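Local coordinates for protein glycoside hydrolase family 31 (Trueperella pyogenes, PDB 5I0F) that degrades cycloalternan, probably as a retaining family 31 glycosidase that cleaves alpha-glucosidic bonds through a covalent glycosyl-enzyme intermediate, at residues A[180-185]-A[544-549]; A[213-218]-A[551-556]. One frame throughout, in Å; residues are numbered along the deposited sequence.

Contacts 1 and 2 pack the sheet containing strands 174-179 and 212-219, and the loop that follows 174-179, against helix 537-551 of the TIM barrel and the loop after it. That helix supplies 544-549 to contact 1, and the loop, leading into barrel strand 558-561, supplies 551-556 to contact 2. On the other side, 180-185 follows strand 174-179, the edge strand that pairs antiparallel with strand 212-219, which carries 213-218. The two centres are 11 Å apart, and the segments alternate along the chain. From contact 1, the Y182 side chain is about 10 Å from a bound beta-D-glucopyranose and about 12 Å from an alpha-D-glucopyranose, too far to touch the sugar.

Contact 1: residues A[180-185]-A[544-549]; sequences ERYDQL and ITAGIT
R181 and T549 form the hydrogen bond that ties the loop 180-185 to helix 537-551, which precedes strand 558-561 of the family 31 TIM barrel. The backbone N of R181 meets T549 OG1 at 2.8 Å, nearly straight at 171°. OG1 sits between the backbone N and the carbonyl carbon of T549 (chi1 56°), also 2.8 Å from T545 O one turn back. R181 O lies against the helix backbone at T545 and A546, with A546 CA giving it a CA-H...O contact at 3.1 Å.

E180 can be followed outward from the chain. Its CB only grazes A546 O; CG, anti to the backbone N (chi1 176°), touches both A546 O and A546 CB. CD passes the same methyl more loosely, and E180 OE2 lies 3.7 Å from A546 CB while being hydrogen-bonded to NE1 of W558, on the barrel strand itself. A546 CB also lies over one face of the Y182 ring, a CH-pi contact 4.0 Å from the ring centroid and displaced toward the CD2-CE2 rim. The Y182 hydroxyl reaches on to A530 O, and R181 leads away from the helix, its NH2 hydrogen-bonded to D193 O and F178 O.

Farther along the loop, T545 CG2 packs against the Q184 carbonyl carbon. L185 crosses I548 at about a right angle, its CD1 3.8 Å from I548 CG2.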
# COMPACT_ATOMS: atom_id res chain seq x y z
N GLU A 180 -1.94 7.17 -3.18
CA GLU A 180 -0.77 6.86 -4.01
C GLU A 180 -1.23 6.07 -5.25
O GLU A 180 -1.79 4.97 -5.13
CB GLU A 180 0.25 6.09 -3.18
CG GLU A 180 1.50 5.60 -3.93
CD GLU A 180 2.37 4.73 -3.05
OE1 GLU A 180 1.80 3.90 -2.28
OE2 GLU A 180 3.64 4.87 -3.12
N ARG A 181 -0.98 6.63 -6.43
CA ARG A 181 -1.37 5.99 -7.69
C ARG A 181 -0.17 5.86 -8.59
O ARG A 181 0.72 6.71 -8.59
CB ARG A 181 -2.51 6.77 -8.38
CG ARG A 181 -3.77 6.91 -7.54
CD ARG A 181 -4.53 5.59 -7.49
NE ARG A 181 -5.47 5.54 -6.40
CZ ARG A 181 -6.40 4.58 -6.23
NH1 ARG A 181 -6.54 3.59 -7.10
NH2 ARG A 181 -7.18 4.65 -5.17
N TYR A 182 -0.15 4.78 -9.37
CA TYR A 182 1.02 4.36 -10.13
C TYR A 182 0.88 4.48 -11.64
O TYR A 182 1.85 4.26 -12.37
CB TYR A 182 1.30 2.89 -9.79
CG TYR A 182 1.68 2.64 -8.35
CD1 TYR A 182 0.70 2.56 -7.35
CD2 TYR A 182 3.00 2.43 -7.99
CE1 TYR A 182 1.04 2.32 -6.03
CE2 TYR A 182 3.33 2.20 -6.68
CZ TYR A 182 2.34 2.13 -5.71
OH TYR A 182 2.67 1.87 -4.41
N ASP A 183 -0.31 4.80 -12.11
CA ASP A 183 -0.63 4.77 -13.53
C ASP A 183 -0.49 6.12 -14.16
O ASP A 183 0.22 6.26 -15.15
CB ASP A 183 -2.00 4.12 -13.83
CG ASP A 183 -3.16 4.64 -12.97
OD1 ASP A 183 -2.99 5.55 -12.12
OD2 ASP A 183 -4.28 4.11 -13.16
N GLN A 184 -1.15 7.13 -13.60
CA GLN A 184 -1.01 8.49 -14.13
C GLN A 184 -1.39 9.52 -13.08
O GLN A 184 -2.14 9.21 -12.12
CB GLN A 184 -1.83 8.68 -15.43
CG GLN A 184 -3.27 8.26 -15.32
CD GLN A 184 -3.98 8.19 -16.68
OE1 GLN A 184 -3.69 7.33 -17.51
NE2 GLN A 184 -4.91 9.06 -16.90
N LEU A 185 -0.87 10.72 -13.26
CA LEU A 185 -1.13 11.83 -12.32
C LEU A 185 -2.59 12.29 -12.37
O LEU A 185 -3.25 12.40 -11.33
CB LEU A 185 -0.21 13.02 -12.64
CG LEU A 185 -0.41 14.33 -11.87
CD1 LEU A 185 -0.15 14.12 -10.40
CD2 LEU A 185 0.49 15.44 -12.41
N ILE A 544 7.72 7.40 -9.93
CA ILE A 544 7.65 8.88 -9.89
C ILE A 544 6.19 9.34 -9.70
O ILE A 544 5.90 10.21 -8.88
CB ILE A 544 8.25 9.52 -11.16
CG1 ILE A 544 9.74 9.17 -11.28
CG2 ILE A 544 8.05 11.05 -11.17
CD1 ILE A 544 10.33 9.42 -12.66
N THR A 545 5.28 8.76 -10.47
CA THR A 545 3.86 9.00 -10.35
C THR A 545 3.33 8.71 -8.94
O THR A 545 2.59 9.52 -8.34
CB THR A 545 3.09 8.23 -11.43
OG1 THR A 545 3.59 8.62 -12.72
CG2 THR A 545 1.60 8.51 -11.39
N ALA A 546 3.76 7.59 -8.39
CA ALA A 546 3.37 7.20 -7.04
C ALA A 546 3.78 8.25 -6.00
O ALA A 546 2.98 8.60 -5.12
CB ALA A 546 3.93 5.84 -6.70
N GLY A 547 4.98 8.79 -6.12
CA GLY A 547 5.45 9.78 -5.15
C GLY A 547 4.74 11.11 -5.24
O GLY A 547 4.43 11.71 -4.23
N ILE A 548 4.50 11.58 -6.47
CA ILE A 548 3.79 12.83 -6.70
C ILE A 548 2.34 12.73 -6.23
O ILE A 548 1.85 13.64 -5.53
CB ILE A 548 3.86 13.24 -8.19
CG1 ILE A 548 5.32 13.44 -8.59
CG2 ILE A 548 3.04 14.51 -8.45
CD1 ILE A 548 5.52 13.58 -10.08
N THR A 549 1.66 11.63 -6.57
CA THR A 549 0.28 11.44 -6.18
C THR A 549 0.16 11.24 -4.67
O THR A 549 -0.75 11.80 -4.05
CB THR A 549 -0.42 10.30 -6.94
OG1 THR A 549 0.29 9.07 -6.81
CG2 THR A 549 -0.54 10.65 -8.41

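Contact 2: residues A[213-218]-A[551-556]; sequences MPFAQV and GACGIL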
# COMPACT_ATOMS: atom_id res chain seq x y z
N MET A 213 -6.90 6.50 -0.93
CA MET A 213 -7.73 7.39 -0.08
C MET A 213 -8.98 7.81 -0.85
O MET A 213 -8.93 7.97 -2.07
CB MET A 213 -6.95 8.63 0.34
CG MET A 213 -5.76 8.35 1.25
SD MET A 213 -4.99 9.87 1.80
CE MET A 213 -3.42 9.28 2.43
N PRO A 214 -10.12 7.97 -0.14
CA PRO A 214 -11.34 8.41 -0.82
C PRO A 214 -11.42 9.93 -0.90
O PRO A 214 -12.36 10.54 -0.38
CB PRO A 214 -12.44 7.79 0.04
CG PRO A 214 -11.85 7.83 1.44
CD PRO A 214 -10.39 7.55 1.24
N PHE A 215 -10.46 10.52 -1.60
CA PHE A 215 -10.25 11.98 -1.65
C PHE A 215 -9.58 12.31 -2.96
O PHE A 215 -8.71 11.54 -3.42
CB PHE A 215 -9.36 12.48 -0.49
CG PHE A 215 -8.63 13.78 -0.79
CD1 PHE A 215 -9.26 15.00 -0.63
CD2 PHE A 215 -7.33 13.77 -1.26
CE1 PHE A 215 -8.61 16.18 -0.93
CE2 PHE A 215 -6.67 14.96 -1.57
CZ PHE A 215 -7.31 16.17 -1.38
N ALA A 216 -9.94 13.44 -3.55
CA ALA A 216 -9.22 14.00 -4.70
C ALA A 216 -9.43 15.51 -4.78
O ALA A 216 -10.42 16.03 -4.29
CB ALA A 216 -9.66 13.34 -5.99
N GLN A 217 -8.48 16.19 -5.40
CA GLN A 217 -8.63 17.60 -5.72
C GLN A 217 -8.88 17.74 -7.21
O GLN A 217 -8.47 16.89 -8.01
CB GLN A 217 -7.43 18.43 -5.23
CG GLN A 217 -6.07 18.09 -5.81
CD GLN A 217 -5.07 17.75 -4.70
OE1 GLN A 217 -4.57 18.62 -3.98
NE2 GLN A 217 -4.78 16.46 -4.55
N VAL A 218 -9.59 18.81 -7.56
CA VAL A 218 -10.02 19.04 -8.92
C VAL A 218 -9.55 20.44 -9.26
O VAL A 218 -9.95 21.40 -8.59
CB VAL A 218 -11.54 18.92 -9.08
CG1 VAL A 218 -11.93 19.10 -10.54
CG2 VAL A 218 -12.06 17.58 -8.54
N GLY A 551 2.20 12.47 -2.44
CA GLY A 551 2.42 13.85 -1.95
C GLY A 551 1.17 14.72 -2.00
O GLY A 551 0.84 15.44 -1.03
N ALA A 552 0.43 14.59 -3.10
CA ALA A 552 -0.80 15.34 -3.33
C ALA A 552 -1.98 14.93 -2.42
O ALA A 552 -3.02 15.59 -2.45
CB ALA A 552 -1.19 15.26 -4.81
N CYS A 553 -1.81 13.86 -1.63
CA CYS A 553 -2.78 13.48 -0.59
C CYS A 553 -2.21 13.59 0.82
O CYS A 553 -2.82 13.13 1.78
CB CYS A 553 -3.28 12.07 -0.88
SG CYS A 553 -4.01 11.98 -2.53
N GLY A 554 -1.05 14.24 0.94
CA GLY A 554 -0.46 14.52 2.23
C GLY A 554 0.50 13.49 2.78
O GLY A 554 0.83 13.55 3.96
N ILE A 555 0.96 12.55 1.95
CA ILE A 555 2.00 11.60 2.33
C ILE A 555 3.31 12.29 1.98
O ILE A 555 3.74 12.27 0.82
CB ILE A 555 1.87 10.26 1.59
CG1 ILE A 555 0.54 9.57 1.91
CG2 ILE A 555 3.04 9.33 1.92
CD1 ILE A 555 0.36 9.16 3.35
N LEU A 556 3.93 12.90 2.99
CA LEU A 556 5.08 13.79 2.80
C LEU A 556 6.41 13.04 2.67
O LEU A 556 7.21 13.36 1.79
CB LEU A 556 5.15 14.76 3.99
CG LEU A 556 6.20 15.87 4.03
CD1 LEU A 556 5.97 16.81 2.88
CD2 LEU A 556 6.12 16.68 5.32
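Q217 turns toward A552 with CG between its own backbone N and carbonyl carbon (chi1 61°), and a bend at chi2 places CD. NE2 donates to A552 O at 2.9 Å and 177°. The oxygen lies in the Q217 amide plane, whereas the donor is tilted 35° from the carbonyl plane of A552. NE2 also bonds to V176 O on the neighbouring strand, so the amide bridges the sheet edge and the barrel loop.

A552 O belongs to a type I turn from G551 to G554, part of the Schellman motif that ends helix 537-551, with G554 at positive phi as its C-prime residue. F215 presents its edge to this helix end: A552 O and C553 SG both lie near the ring plane. C553 SG is 4.0 Å from F215 CD2, a sulfur-aromatic contact at the rim, while the F215 ring also stacks with F280.

M213 is extended beyond CG. Its SD lies against C553 CB at 3.9 Å, and CE goes on to I555 CD1, the two side chains crossing obliquely. The carbonyl of C553, close to both SD and CE, accepts a hydrogen bond from NE2 of Q523.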